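Long-range contact in pumilio domain-containing protein C56F2.08c (Schizosaccharomyces pombe, PDB 6NX5), which probably binds AU-rich regions in the 3' untranslated parts of messenger RNAs, the piece described here being its RNA recognition motif (RRM) domain: residues 7-12 and 70-75. Residues are numbered along the deposited sequence; the frame is centred on the assembly and turned at random.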
loop_
_atom_site.group_PDB
_atom_site.type_symbol
_atom_site.label_atom_id
_atom_site.label_comp_id
_atom_site.label_asym_id
_atom_site.label_seq_id
_atom_site.Cartn_x
_atom_site.Cartn_y
_atom_site.Cartn_z
ATOM N N TYR A 7 -2.662 -2.282 4.251
ATOM C CA TYR A 7 -1.939 -3.157 3.339
ATOM C C TYR A 7 -2.299 -4.593 3.696
ATOM O O TYR A 7 -2.049 -5.036 4.818
ATOM C CB TYR A 7 -0.430 -2.914 3.434
ATOM C CG TYR A 7 0.383 -3.927 2.658
ATOM C CD1 TYR A 7 0.320 -3.989 1.274
ATOM C CD2 TYR A 7 1.176 -4.836 3.325
ATOM C CE1 TYR A 7 1.059 -4.928 0.572
ATOM C CE2 TYR A 7 1.907 -5.777 2.640
ATOM C CZ TYR A 7 1.842 -5.816 1.271
ATOM O OH TYR A 7 2.588 -6.755 0.604
ATOM N N VAL A 8 -2.909 -5.298 2.751
ATOM C CA VAL A 8 -3.432 -6.640 2.982
ATOM C C VAL A 8 -2.578 -7.625 2.199
ATOM O O VAL A 8 -2.401 -7.473 0.985
ATOM C CB VAL A 8 -4.915 -6.731 2.574
ATOM C CG1 VAL A 8 -5.507 -8.096 2.957
ATOM C CG2 VAL A 8 -5.715 -5.598 3.212
ATOM N N SER A 9 -2.067 -8.650 2.882
ATOM C CA SER A 9 -1.200 -9.620 2.232
ATOM C C SER A 9 -1.625 -11.034 2.609
ATOM O O SER A 9 -2.422 -11.261 3.527
ATOM C CB SER A 9 0.284 -9.373 2.568
ATOM O OG SER A 9 0.532 -9.341 3.960
ATOM N N ASN A 10 -1.093 -11.984 1.847
ATOM C CA ASN A 10 -1.453 -13.404 1.948
ATOM C C ASN A 10 -2.925 -13.628 1.627
ATOM O O ASN A 10 -3.629 -14.362 2.321
ATOM C CB ASN A 10 -1.111 -14.000 3.315
ATOM C CG ASN A 10 -1.026 -15.517 3.260
ATOM O OD1 ASN A 10 -0.839 -16.075 2.182
ATOM N ND2 ASN A 10 -1.168 -16.180 4.405
ATOM N N LEU A 11 -3.407 -12.963 0.586
ATOM C CA LEU A 11 -4.698 -13.318 0.023
ATOM C C LEU A 11 -4.613 -14.679 -0.666
ATOM O O LEU A 11 -3.545 -15.075 -1.135
ATOM C CB LEU A 11 -5.142 -12.274 -0.992
ATOM C CG LEU A 11 -5.326 -10.891 -0.394
ATOM C CD1 LEU A 11 -5.624 -9.877 -1.505
ATOM C CD2 LEU A 11 -6.432 -10.928 0.641
ATOM N N PRO A 12 -5.723 -15.413 -0.737
ATOM C CA PRO A 12 -5.753 -16.608 -1.591
ATOM C C PRO A 12 -5.438 -16.220 -3.026
ATOM O O PRO A 12 -5.818 -15.144 -3.488
ATOM C CB PRO A 12 -7.191 -17.114 -1.444
ATOM C CG PRO A 12 -7.630 -16.610 -0.121
ATOM C CD PRO A 12 -6.969 -15.255 0.037
ATOM N N PRO A 70 -3.540 -17.707 7.453
ATOM C CA PRO A 70 -4.003 -16.409 7.972
ATOM C C PRO A 70 -3.687 -15.260 7.028
ATOM O O PRO A 70 -2.574 -15.144 6.510
ATOM C CB PRO A 70 -3.245 -16.261 9.296
ATOM C CG PRO A 70 -2.640 -17.621 9.579
ATOM C CD PRO A 70 -2.414 -18.235 8.232
ATOM N N VAL A 71 -4.688 -14.398 6.819
ATOM C CA VAL A 71 -4.475 -13.145 6.093
ATOM C C VAL A 71 -3.738 -12.168 6.998
ATOM O O VAL A 71 -3.883 -12.182 8.223
ATOM C CB VAL A 71 -5.814 -12.553 5.599
ATOM C CG1 VAL A 71 -6.719 -12.194 6.767
ATOM C CG2 VAL A 71 -5.583 -11.310 4.734
ATOM N N GLN A 72 -2.942 -11.300 6.389
ATOM C CA GLN A 72 -2.229 -10.254 7.107
ATOM C C GLN A 72 -2.820 -8.905 6.740
ATOM O O GLN A 72 -3.095 -8.651 5.562
ATOM C CB GLN A 72 -0.742 -10.271 6.754
ATOM C CG GLN A 72 -0.075 -11.621 6.993
ATOM C CD GLN A 72 -0.277 -12.104 8.410
ATOM O OE1 GLN A 72 0.225 -11.495 9.352
ATOM N NE2 GLN A 72 -0.994 -13.210 8.572
ATOM N N VAL A 73 -3.034 -8.059 7.747
ATOM C CA VAL A 73 -3.548 -6.703 7.544
ATOM C C VAL A 73 -2.704 -5.746 8.372
ATOM O O VAL A 73 -2.622 -5.893 9.599
ATOM C CB VAL A 73 -5.035 -6.575 7.922
ATOM C CG1 VAL A 73 -5.527 -5.135 7.665
ATOM C CG2 VAL A 73 -5.887 -7.600 7.141
ATOM N N MET A 74 -2.104 -4.749 7.707
ATOM C CA MET A 74 -1.237 -3.779 8.360
ATOM C C MET A 74 -1.808 -2.388 8.145
ATOM O O MET A 74 -2.072 -1.989 7.003
ATOM C CB MET A 74 0.186 -3.871 7.824
ATOM C CG MET A 74 0.850 -5.201 8.123
ATOM S SD MET A 74 1.971 -5.773 6.821
ATOM C CE MET A 74 3.085 -4.377 6.674
ATOM N N LEU A 75 -2.014 -1.672 9.237
ATOM C CA LEU A 75 -2.491 -0.297 9.169
ATOM C C LEU A 75 -1.306 0.640 8.990
ATOM O O LEU A 75 -0.412 0.689 9.846
ATOM C CB LEU A 75 -3.275 0.017 10.445
ATOM C CG LEU A 75 -3.664 1.459 10.702
ATOM C CD1 LEU A 75 -4.559 1.979 9.588
ATOM C CD2 LEU A 75 -4.377 1.515 12.049
#
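Met74 lies beside Tyr7 in a Met-aromatic contact, both side chains rising from the same face of an antiparallel strand pair. The sulfur meets the ring at its edge and in its plane, with SD of Met74 3.7 Å from CD2 of Tyr7; bends at chi2 and chi3 also carry the methyl CE to within 3.9 Å of that carbon. Next along this face, OG of Ser9 sits 3.2 Å from CB of Gln72. Ser9 and Gln72, like Tyr7 and Met74, are a hydrogen-bonded pair, each closed by two backbone bonds. On the reverse face Val8 and Val73 form the non-hydrogen-bonded pair. CG1 of Val8, anti to its backbone N (chi1 -174°), packs 3.7 Å from CG2 of Val71, which Leu11 CD2 also touches. Where the strand gives way to loop, Asn10 ND2 donates to Pro70 O at 2.7 Å, approaching from above the carbonyl plane; Gln72 NE2 adds a weak bond to this oxygen. An alanine in place of Asn10 would probably cost Pro70 O its short bond, leaving the weak one and less firmly joined loop ends. In the RRM sheet 4-9 lies between 42-46 and the outermost strand 72-75. Val8 and Val73 face Phe24 of helix 17-24, Val73 also helix 49-59; the helix-free face usually binds RNA in RRMs, commonly by stacking a first-strand aromatic like Tyr7, here stacked on Tyr7 of the second subunit.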